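Local structure of D-alanyl-D-alanine carboxypeptidase (Penicillin binding protein) family protein (Francisella tularensis subsp. tularensis, 6OSU) at residues 42-47 with 365-370; 356-361 with 413-418. The protein probably removes the C-terminal D-alanine from peptidoglycan precursor peptides, as a penicillin-binding serine D-alanyl-D-alanine carboxypeptidase of the peptidase S11 family. All coordinates share one frame; numbering follows the deposited sequence.

Interaction 1. Residues 42-47 with 365-370; sequences TMDYRT and YKTVPK
Thr-47 and Thr-367 meet hydroxyl to hydroxyl at the centre of this contact, their OG1 atoms 2.7 Å apart. The Thr-47 side chain is turned so that OG1 sits between its own backbone N and carbonyl carbon (chi1 63°), which brings the hydroxyl close to both Thr-367 and Asp-44. Asp-44 OD1 is gripped twice from its own segment: the backbone N of Thr-47 donates to it over 2.8 Å, nearly along the C-O axis, whereas Thr-47 OG1 donates from above the carboxylate plane. The first of these bonds closes an Asx motif that curls the chain at the end of its strand and steadies the carboxylate; Thr-367 crosses it obliquely, with its OG1 3.1 Å from Asp-44 CG. Tyr-365 packs beside this polar cluster. Its ring reaches Thr-47 CG2 obliquely through CD2, at 3.5 Å, and has Arg-46 CB near its plane at the edge. Further out, Tyr-365 OH stands over the centre of the Arg-46 guanidinium, 3.4 Å from CZ, with the ring and guanidinium planes 88° apart. Arg-46 NH2 forms a salt bridge with Glu-298. Asn-330 joins the two sides, since its amide accepts from Thr-367 OG1 and donates to Asp-44 OD1. The contact thus lies where the end of strand 39-44 and the turn after it face strand 364-369 and its antiparallel partner 328-334; strand 39-44 is flanked in its sheet by strands 50-54 and 298-307 and backed by helix 176-189.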
ATOM      1  N   THR A  42       6.614  -3.561  -6.434  1.00 48.22           N
ATOM      2  CA  THR A  42       6.850  -3.511  -4.998  1.00 49.72           C
ATOM      3  C   THR A  42       7.407  -2.138  -4.661  1.00 50.50           C
ATOM      4  O   THR A  42       8.408  -1.711  -5.246  1.00 51.56           O
ATOM      5  CB  THR A  42       7.820  -4.606  -4.533  1.00 52.44           C
ATOM      6  OG1 THR A  42       7.367  -5.884  -4.998  1.00 54.75           O
ATOM      7  CG2 THR A  42       7.902  -4.633  -3.007  1.00 51.42           C
ATOM      8  N   MET A  43       6.762  -1.454  -3.722  1.00 50.09           N
ATOM      9  CA  MET A  43       7.090  -0.075  -3.397  1.00 51.46           C
ATOM     10  C   MET A  43       7.220   0.085  -1.890  1.00 51.00           C
ATOM     11  O   MET A  43       6.435  -0.486  -1.127  1.00 50.10           O
ATOM     12  CB  MET A  43       6.014   0.877  -3.946  1.00 51.94           C
ATOM     13  CG  MET A  43       6.041   2.272  -3.362  1.00 54.06           C
ATOM     14  SD  MET A  43       4.635   3.266  -3.899  1.00 55.10           S
ATOM     15  CE  MET A  43       4.943   3.359  -5.661  1.00 55.33           C
ATOM     16  N   ASP A  44       8.220   0.855  -1.465  1.00 52.37           N
ATOM     17  CA  ASP A  44       8.354   1.208  -0.059  1.00 53.21           C
ATOM     18  C   ASP A  44       7.390   2.335   0.290  1.00 53.19           C
ATOM     19  O   ASP A  44       7.187   3.267  -0.492  1.00 53.43           O
ATOM     20  CB  ASP A  44       9.792   1.617   0.265  1.00 54.93           C
ATOM     21  CG  ASP A  44       9.953   2.091   1.699  1.00 56.49           C
ATOM     22  OD1 ASP A  44       9.834   3.310   1.943  1.00 57.16           O
ATOM     23  OD2 ASP A  44      10.174   1.239   2.586  1.00 57.06           O
ATOM     24  N   TYR A  45       6.794   2.244   1.478  1.00 53.61           N
ATOM     25  CA  TYR A  45       5.700   3.143   1.824  1.00 52.60           C
ATOM     26  C   TYR A  45       6.203   4.549   2.129  1.00 53.10           C
ATOM     27  O   TYR A  45       5.638   5.537   1.646  1.00 54.17           O
ATOM     28  CB  TYR A  45       4.915   2.581   3.009  1.00 52.62           C
ATOM     29  CG  TYR A  45       3.990   3.593   3.638  1.00 52.91           C
ATOM     30  CD1 TYR A  45       2.871   4.057   2.957  1.00 51.52           C
ATOM     31  CD2 TYR A  45       4.239   4.092   4.911  1.00 54.68           C
ATOM     32  CE1 TYR A  45       2.028   4.991   3.524  1.00 53.14           C
ATOM     33  CE2 TYR A  45       3.399   5.024   5.488  1.00 55.67           C
ATOM     34  CZ  TYR A  45       2.296   5.468   4.791  1.00 55.67           C
ATOM     35  OH  TYR A  45       1.460   6.396   5.362  1.00 57.95           O
ATOM     36  N   ARG A  46       7.263   4.662   2.930  1.00 52.84           N
ATOM     37  CA  ARG A  46       7.691   5.983   3.380  1.00 54.59           C
ATOM     38  C   ARG A  46       8.445   6.746   2.294  1.00 55.96           C
ATOM     39  O   ARG A  46       8.302   7.968   2.183  1.00 58.40           O
ATOM     40  CB  ARG A  46       8.541   5.853   4.644  1.00 56.58           C
ATOM     41  CG  ARG A  46       7.718   5.568   5.893  1.00 56.99           C
ATOM     42  CD  ARG A  46       8.588   5.439   7.128  1.00 59.63           C
ATOM     43  NE  ARG A  46       9.496   4.300   7.042  1.00 61.52           N
ATOM     44  CZ  ARG A  46      10.301   3.912   8.027  1.00 65.62           C
ATOM     45  NH1 ARG A  46      10.308   4.572   9.180  1.00 69.47           N
ATOM     46  NH2 ARG A  46      11.099   2.865   7.865  1.00 64.80           N
ATOM     47  N   THR A  47       9.247   6.058   1.485  1.00 54.93           N
ATOM     48  CA  THR A  47      10.008   6.743   0.449  1.00 56.04           C
ATOM     49  C   THR A  47       9.280   6.803  -0.885  1.00 54.73           C
ATOM     50  O   THR A  47       9.644   7.624  -1.736  1.00 56.42           O
ATOM     51  CB  THR A  47      11.363   6.060   0.224  1.00 56.18           C
ATOM     52  OG1 THR A  47      11.148   4.721  -0.240  1.00 55.75           O
ATOM     53  CG2 THR A  47      12.183   6.029   1.510  1.00 56.20           C
ATOM     54  N   TYR A 365      16.092  10.685   1.325  1.00 56.42           N
ATOM     55  CA  TYR A 365      15.600   9.574   2.130  1.00 54.80           C
ATOM     56  C   TYR A 365      15.213   8.475   1.153  1.00 54.12           C
ATOM     57  O   TYR A 365      14.223   8.611   0.425  1.00 53.85           O
ATOM     58  CB  TYR A 365      14.421  10.017   2.996  1.00 55.61           C
ATOM     59  CG  TYR A 365      13.921   8.980   3.976  1.00 55.29           C
ATOM     60  CD1 TYR A 365      14.765   8.435   4.938  1.00 54.66           C
ATOM     61  CD2 TYR A 365      12.596   8.564   3.955  1.00 55.43           C
ATOM     62  CE1 TYR A 365      14.302   7.489   5.841  1.00 54.01           C
ATOM     63  CE2 TYR A 365      12.126   7.625   4.850  1.00 54.90           C
ATOM     64  CZ  TYR A 365      12.979   7.090   5.791  1.00 54.22           C
ATOM     65  OH  TYR A 365      12.505   6.150   6.679  1.00 54.73           O
ATOM     66  N   LYS A 366      16.000   7.397   1.120  1.00 53.60           N
ATOM     67  CA  LYS A 366      15.913   6.420   0.046  1.00 54.93           C
ATOM     68  C   LYS A 366      15.858   4.999   0.596  1.00 55.61           C
ATOM     69  O   LYS A 366      16.418   4.695   1.654  1.00 55.52           O
ATOM     70  CB  LYS A 366      17.106   6.571  -0.916  1.00 55.65           C
ATOM     71  CG  LYS A 366      16.895   5.958  -2.292  1.00 57.58           C
ATOM     72  CD  LYS A 366      18.101   6.188  -3.196  1.00 59.02           C
ATOM     73  CE  LYS A 366      18.113   5.226  -4.385  1.00 60.85           C
ATOM     74  NZ  LYS A 366      17.175   5.624  -5.476  1.00 63.52           N
ATOM     75  N   THR A 367      15.167   4.132  -0.140  1.00 56.51           N
ATOM     76  CA  THR A 367      15.150   2.699   0.138  1.00 56.27           C
ATOM     77  C   THR A 367      16.274   2.049  -0.665  1.00 55.93           C
ATOM     78  O   THR A 367      16.227   2.016  -1.899  1.00 56.76           O
ATOM     79  CB  THR A 367      13.795   2.095  -0.220  1.00 57.54           C
ATOM     80  OG1 THR A 367      12.769   2.724   0.559  1.00 58.41           O
ATOM     81  CG2 THR A 367      13.785   0.598   0.048  1.00 57.53           C
ATOM     82  N   VAL A 368      17.285   1.539   0.031  1.00 55.04           N
ATOM     83  CA  VAL A 368      18.480   1.005  -0.620  1.00 55.27           C
ATOM     84  C   VAL A 368      18.751  -0.389  -0.067  1.00 54.81           C
ATOM     85  O   VAL A 368      18.279  -0.744   1.022  1.00 53.62           O
ATOM     86  CB  VAL A 368      19.701   1.934  -0.416  1.00 55.91           C
ATOM     87  CG1 VAL A 368      19.451   3.292  -1.055  1.00 56.53           C
ATOM     88  CG2 VAL A 368      20.009   2.089   1.062  1.00 55.31           C
ATOM     89  N   PRO A 369      19.497  -1.212  -0.807  1.00 55.64           N
ATOM     90  CA  PRO A 369      19.846  -2.542  -0.290  1.00 56.24           C
ATOM     91  C   PRO A 369      20.629  -2.445   1.011  1.00 55.76           C
ATOM     92  O   PRO A 369      21.484  -1.572   1.177  1.00 55.24           O
ATOM     93  CB  PRO A 369      20.698  -3.144  -1.412  1.00 58.11           C
ATOM     94  CG  PRO A 369      20.272  -2.410  -2.647  1.00 57.73           C
ATOM     95  CD  PRO A 369      19.949  -1.021  -2.198  1.00 55.92           C
ATOM     96  N   LYS A 370      20.321  -3.358   1.942  1.00 56.28           N
ATOM     97  CA  LYS A 370      21.053  -3.411   3.204  1.00 58.29           C
ATOM     98  C   LYS A 370      22.550  -3.544   2.968  1.00 60.59           C
ATOM     99  O   LYS A 370      23.357  -2.959   3.698  1.00 61.89           O
ATOM    100  CB  LYS A 370      20.566  -4.582   4.057  1.00 61.18           C
ATOM    101  CG  LYS A 370      19.270  -4.358   4.807  1.00 61.84           C
ATOM    102  CD  LYS A 370      19.113  -5.418   5.890  1.00 64.79           C
ATOM    103  CE  LYS A 370      17.816  -6.200   5.743  1.00 66.11           C
ATOM    104  NZ  LYS A 370      16.609  -5.373   6.037  1.00 65.80           N
TER

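Interaction 2. Residues 356-361 with 413-418; sequences LTVASN and IPVVAM
Val-358 and Val-415 form the apolar centre, their side chains crossing at about a right angle. Val-415 CG2, anti to its backbone N (chi1 81° for CG1), lies 3.6 Å from Val-358 CB, and the same methyl also approaches the backbone N of Ala-359. Leu-356 CD1 extends this apolar patch by touching Ala-417 CB at 4.3 Å. Ala-359 and Val-416 point to the other face of the sheet, where the bent side chain of Met-418 brings SD to 3.9 Å from Ala-359 CB. Between the two faces runs the antiparallel backbone ladder. Ala-359 and Val-416 are a hydrogen-bonded pair, joined by Ala-359 N to Val-416 O at 3.1 Å and by Val-416 N to Ala-359 O at 3.0 Å, while Val-358 and Ala-417 are the neighbouring non-hydrogen-bonded pair. Met-418 N continues the ladder with a 2.8 Å bond to Thr-357 O. Beyond the other end, where Ser-360 leaves the strand, a water takes over the bridging: it lies 2.7 Å from Ser-360 OG and donates to Pro-414 O across 3.0 Å. Ser-360 OG is also hydrogen-bonded to the backbone N of Gln-362. This pairing, with strand axes at 137°, is that of twisted antiparallel strands within a beta-sheet; it unites strands 355-359 and 409-417 in the five-stranded sheet of the penicillin-binding protein 5-type C-terminal domain.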
ATOM      1  N   LEU A 356      33.968  27.425  -0.758  1.00102.90           N
ATOM      2  CA  LEU A 356      32.601  27.302  -1.257  1.00 99.28           C
ATOM      3  C   LEU A 356      31.841  26.256  -0.453  1.00 95.87           C
ATOM      4  O   LEU A 356      32.266  25.098  -0.375  1.00 93.23           O
ATOM      5  CB  LEU A 356      32.588  26.933  -2.743  1.00 96.52           C
ATOM      6  CG  LEU A 356      31.206  26.714  -3.368  1.00 93.19           C
ATOM      7  CD1 LEU A 356      30.385  27.994  -3.329  1.00 96.01           C
ATOM      8  CD2 LEU A 356      31.323  26.187  -4.792  1.00 91.16           C
ATOM      9  N   THR A 357      30.715  26.662   0.129  1.00 96.25           N
ATOM     10  CA  THR A 357      29.792  25.759   0.803  1.00 91.81           C
ATOM     11  C   THR A 357      28.533  25.606  -0.040  1.00 88.15           C
ATOM     12  O   THR A 357      28.018  26.588  -0.584  1.00 90.30           O
ATOM     13  CB  THR A 357      29.422  26.274   2.199  1.00 93.81           C
ATOM     14  OG1 THR A 357      30.592  26.305   3.025  1.00 96.25           O
ATOM     15  CG2 THR A 357      28.376  25.386   2.850  1.00 90.33           C
ATOM     16  N   VAL A 358      28.050  24.369  -0.153  1.00 82.84           N
ATOM     17  CA  VAL A 358      26.849  24.057  -0.912  1.00 81.26           C
ATOM     18  C   VAL A 358      25.893  23.278  -0.018  1.00 80.11           C
ATOM     19  O   VAL A 358      26.293  22.643   0.960  1.00 79.59           O
ATOM     20  CB  VAL A 358      27.163  23.259  -2.196  1.00 79.20           C
ATOM     21  CG1 VAL A 358      28.102  24.045  -3.093  1.00 81.64           C
ATOM     22  CG2 VAL A 358      27.762  21.904  -1.845  1.00 76.69           C
ATOM     23  N   ALA A 359      24.610  23.338  -0.370  1.00 79.61           N
ATOM     24  CA  ALA A 359      23.567  22.649   0.378  1.00 77.01           C
ATOM     25  C   ALA A 359      22.304  22.615  -0.468  1.00 76.97           C
ATOM     26  O   ALA A 359      22.148  23.392  -1.415  1.00 78.49           O
ATOM     27  CB  ALA A 359      23.291  23.322   1.727  1.00 78.79           C
ATOM     28  N   SER A 360      21.409  21.692  -0.117  1.00 74.98           N
ATOM     29  CA  SER A 360      20.085  21.590  -0.712  1.00 76.27           C
ATOM     30  C   SER A 360      19.033  21.614   0.389  1.00 78.42           C
ATOM     31  O   SER A 360      19.255  21.091   1.486  1.00 77.76           O
ATOM     32  CB  SER A 360      19.947  20.308  -1.549  1.00 73.20           C
ATOM     33  OG  SER A 360      18.589  20.058  -1.883  1.00 73.64           O
ATOM     34  N   ASN A 361      17.893  22.233   0.100  1.00 81.92           N
ATOM     35  CA  ASN A 361      16.795  22.254   1.058  1.00 84.20           C
ATOM     36  C   ASN A 361      16.021  20.943   1.090  1.00 82.04           C
ATOM     37  O   ASN A 361      15.076  20.820   1.875  1.00 83.02           O
ATOM     38  CB  ASN A 361      15.840  23.414   0.756  1.00 88.66           C
ATOM     39  CG  ASN A 361      15.336  23.406  -0.680  1.00 88.81           C
ATOM     40  OD1 ASN A 361      15.588  22.472  -1.440  1.00 85.62           O
ATOM     41  ND2 ASN A 361      14.610  24.455  -1.053  1.00 93.19           N
ATOM     42  N   ILE A 413      21.044  14.774  -6.245  1.00 67.11           N
ATOM     43  CA  ILE A 413      20.151  15.888  -5.942  1.00 67.23           C
ATOM     44  C   ILE A 413      20.864  17.199  -6.268  1.00 69.72           C
ATOM     45  O   ILE A 413      22.051  17.364  -5.945  1.00 70.27           O
ATOM     46  CB  ILE A 413      19.665  15.811  -4.482  1.00 66.19           C
ATOM     47  CG1 ILE A 413      18.295  16.462  -4.333  1.00 69.74           C
ATOM     48  CG2 ILE A 413      20.655  16.427  -3.505  1.00 65.93           C
ATOM     49  CD1 ILE A 413      17.578  16.035  -3.075  1.00 70.39           C
ATOM     50  N   PRO A 414      20.206  18.131  -6.956  1.00 71.12           N
ATOM     51  CA  PRO A 414      20.861  19.405  -7.273  1.00 72.96           C
ATOM     52  C   PRO A 414      21.185  20.190  -6.012  1.00 72.89           C
ATOM     53  O   PRO A 414      20.400  20.238  -5.062  1.00 71.59           O
ATOM     54  CB  PRO A 414      19.833  20.130  -8.152  1.00 75.03           C
ATOM     55  CG  PRO A 414      18.543  19.425  -7.915  1.00 73.79           C
ATOM     56  CD  PRO A 414      18.896  18.006  -7.616  1.00 71.25           C
ATOM     57  N   VAL A 415      22.363  20.803  -6.012  1.00 73.99           N
ATOM     58  CA  VAL A 415      22.876  21.517  -4.853  1.00 74.18           C
ATOM     59  C   VAL A 415      23.137  22.966  -5.247  1.00 77.55           C
ATOM     60  O   VAL A 415      23.442  23.276  -6.404  1.00 78.40           O
ATOM     61  CB  VAL A 415      24.146  20.836  -4.294  1.00 72.70           C
ATOM     62  CG1 VAL A 415      25.381  21.233  -5.093  1.00 74.15           C
ATOM     63  CG2 VAL A 415      24.311  21.147  -2.825  1.00 73.94           C
ATOM     64  N   VAL A 416      22.999  23.857  -4.273  1.00 79.27           N
ATOM     65  CA  VAL A 416      23.007  25.289  -4.529  1.00 82.82           C
ATOM     66  C   VAL A 416      24.102  25.940  -3.695  1.00 85.08           C
ATOM     67  O   VAL A 416      24.520  25.415  -2.659  1.00 83.15           O
ATOM     68  CB  VAL A 416      21.622  25.909  -4.232  1.00 84.87           C
ATOM     69  CG1 VAL A 416      21.561  26.478  -2.822  1.00 86.58           C
ATOM     70  CG2 VAL A 416      21.271  26.954  -5.267  1.00 88.88           C
ATOM     71  N   ALA A 417      24.571  27.096  -4.162  1.00 90.04           N
ATOM     72  CA  ALA A 417      25.681  27.783  -3.515  1.00 94.03           C
ATOM     73  C   ALA A 417      25.205  28.545  -2.283  1.00 97.82           C
ATOM     74  O   ALA A 417      24.184  29.241  -2.321  1.00 99.98           O
ATOM     75  CB  ALA A 417      26.362  28.737  -4.497  1.00 97.27           C
ATOM     76  N   MET A 418      25.947  28.404  -1.187  1.00 99.04           N
ATOM     77  CA  MET A 418      25.696  29.163   0.025  1.00103.09           C
ATOM     78  C   MET A 418      26.734  30.249   0.267  1.00107.97           C
ATOM     79  O   MET A 418      26.562  31.050   1.191  1.00111.27           O
ATOM     80  CB  MET A 418      25.646  28.226   1.240  1.00101.69           C
ATOM     81  CG  MET A 418      24.738  27.010   1.068  1.00 98.19           C
ATOM     82  SD  MET A 418      23.111  27.185   1.832  1.00100.30           S
ATOM     83  CE  MET A 418      22.128  27.773   0.459  1.00101.41           C
TER
HETATM   84  O   HOH W   1      17.556  19.686  -4.359  1.00 71.46           O

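Overall arrangement
Interaction 1 joins a strand end of the carboxypeptidase domain, and the turn after it, to the C-terminal domain, whereas interaction 2 lies wholly inside the latter. Their centres are about 24 Å apart, and they are linked through the chain: residues 356-361 lead within a few residues to 365-370. Strand 355-359 lies in the five-stranded sheet, and the next strand, 364-369, faces the carboxypeptidase domain. Interaction 2 is the more peripheral, about 34 Å from the centre of the chain to its own centre, against 13 Å for interaction 1. Both lie away from the predicted active-site residues Ser-64, Lys-67 and Ser-124 and the predicted substrate-binding Lys-278.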